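Local structure of RNA 2'-o-ribose methyltransferase (Thermus thermophilus, 1IPA) at residues L77-S80 and E81-K85. The protein probably transfers a methyl group to the 2'-hydroxyl of a ribose in RNA, as a SpoU/TrmH-family methyltransferase with a deep trefoil knot. Sequence-based numbering, arbitrary orientation.
Sequences LEVS and EAVLK
Ser-80 caps the first turn of helix 81-87, and Val-79 just before it lies against Val-83 and Leu-84. The hydroxyl of Ser-80 stands between its own backbone N and carbonyl carbon (chi1 79°). This brings OG over the start of the helix, 3.4 Å from Val-83 N, which donates a weak capping bond to it. The same OG is also hydrogen-bonded to Thr-4 O, which ties the cap to the N-terminal part of the chain. The CG2 methyl of Val-83 lies 3.5 Å from Ser-80 OG. The carbonyl of Ser-80 points along the helix. Leu-84 N meets Ser-80 O at 3.1 Å, nearly straight and in the carbonyl plane. The one N-H of Val-83 is shared between Ser-80 OG and Ser-80 O, weakly to each. Val-79 has CG1 anti to its backbone N (chi1 160°), which lays this methyl against the side chains of Val-83 and Leu-84. Val-79 and Val-83 cross at about a right angle, but their modelled separation is too short, so its closeness is doubtful. The secure apolar contact is with Leu-84, whose branch point CG lies 3.9 Å from Val-79 CG1. Leu-84 also touches Trp-53 of strand 47-53, so it links the turn to the sheet. An alanine in place of Leu-84 would probably open a gap between Val-79 and Trp-53 and weaken the hold of the helix on the sheet. The axes of strand 77-79 and helix 81-85 make an angle of 104°. The chain therefore turns sharply at Ser-80. This is a serine N-cap at a strand-to-helix junction, in the eL30-like domain that is probably used for RNA binding.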
loop_
_atom_site.group_PDB
_atom_site.type_symbol
_atom_site.label_atom_id
_atom_site.label_comp_id
_atom_site.label_asym_id
_atom_site.label_seq_id
_atom_site.Cartn_x
_atom_site.Cartn_y
_atom_site.Cartn_z
ATOM N N LEU A 77 -5.094 -19.813 18.567
ATOM C CA LEU A 77 -4.102 -19.820 19.633
ATOM C C LEU A 77 -4.374 -18.703 20.632
ATOM O O LEU A 77 -4.355 -17.526 20.279
ATOM C CB LEU A 77 -2.687 -19.620 19.074
ATOM C CG LEU A 77 -1.852 -20.750 18.463
ATOM C CD1 LEU A 77 -1.669 -21.855 19.492
ATOM C CD2 LEU A 77 -2.520 -21.283 17.204
ATOM N N GLU A 78 -4.642 -19.071 21.878
ATOM C CA GLU A 78 -4.859 -18.071 22.905
ATOM C C GLU A 78 -3.422 -17.685 23.227
ATOM O O GLU A 78 -2.622 -18.526 23.633
ATOM C CB GLU A 78 -5.562 -18.689 24.109
ATOM C CG GLU A 78 -6.058 -17.690 25.134
ATOM C CD GLU A 78 -7.085 -18.299 26.071
ATOM O OE1 GLU A 78 -6.769 -19.326 26.718
ATOM O OE2 GLU A 78 -8.208 -17.752 26.152
ATOM N N VAL A 79 -3.099 -16.412 23.040
ATOM C CA VAL A 79 -1.739 -15.939 23.232
ATOM C C VAL A 79 -1.570 -14.779 24.215
ATOM O O VAL A 79 -2.526 -14.069 24.522
ATOM C CB VAL A 79 -1.167 -15.554 21.845
ATOM C CG1 VAL A 79 0.001 -14.621 21.980
ATOM C CG2 VAL A 79 -0.763 -16.813 21.097
ATOM N N SER A 80 -0.343 -14.595 24.698
ATOM C CA SER A 80 -0.026 -13.525 25.636
ATOM C C SER A 80 0.382 -12.253 24.896
ATOM O O SER A 80 0.674 -12.277 23.694
ATOM C CB SER A 80 1.107 -13.952 26.574
ATOM O OG SER A 80 2.375 -13.855 25.944
ATOM N N GLU A 81 0.408 -11.142 25.626
ATOM C CA GLU A 81 0.767 -9.850 25.060
ATOM C C GLU A 81 2.207 -9.828 24.553
ATOM O O GLU A 81 2.491 -9.289 23.482
ATOM C CB GLU A 81 0.565 -8.752 26.109
ATOM C CG GLU A 81 0.842 -7.347 25.605
ATOM C CD GLU A 81 0.608 -6.287 26.666
ATOM O OE1 GLU A 81 0.713 -5.087 26.337
ATOM O OE2 GLU A 81 0.324 -6.652 27.827
ATOM N N ALA A 82 3.116 -10.414 25.323
ATOM C CA ALA A 82 4.515 -10.449 24.932
ATOM C C ALA A 82 4.701 -11.177 23.600
ATOM O O ALA A 82 5.591 -10.843 22.827
ATOM C CB ALA A 82 5.339 -11.116 26.020
ATOM N N VAL A 83 3.858 -12.171 23.341
ATOM C CA VAL A 83 3.927 -12.932 22.102
ATOM C C VAL A 83 3.364 -12.136 20.927
ATOM O O VAL A 83 3.968 -12.103 19.858
ATOM C CB VAL A 83 3.170 -14.265 22.228
ATOM C CG1 VAL A 83 2.965 -14.888 20.858
ATOM C CG2 VAL A 83 3.957 -15.213 23.112
ATOM N N LEU A 84 2.213 -11.496 21.118
ATOM C CA LEU A 84 1.625 -10.685 20.049
ATOM C C LEU A 84 2.579 -9.550 19.687
ATOM O O LEU A 84 2.726 -9.191 18.522
ATOM C CB LEU A 84 0.283 -10.095 20.487
ATOM C CG LEU A 84 -0.874 -11.081 20.652
ATOM C CD1 LEU A 84 -2.057 -10.370 21.279
ATOM C CD2 LEU A 84 -1.237 -11.686 19.303
ATOM N N LYS A 85 3.226 -8.996 20.704
ATOM C CA LYS A 85 4.169 -7.902 20.531
ATOM C C LYS A 85 5.354 -8.377 19.721
ATOM O O LYS A 85 5.932 -7.615 18.949
ATOM C CB LYS A 85 4.617 -7.390 21.908
ATOM C CG LYS A 85 5.753 -6.385 21.900
ATOM C CD LYS A 85 5.719 -5.511 23.169
ATOM C CE LYS A 85 5.805 -6.315 24.481
ATOM N NZ LYS A 85 7.154 -6.917 24.727
#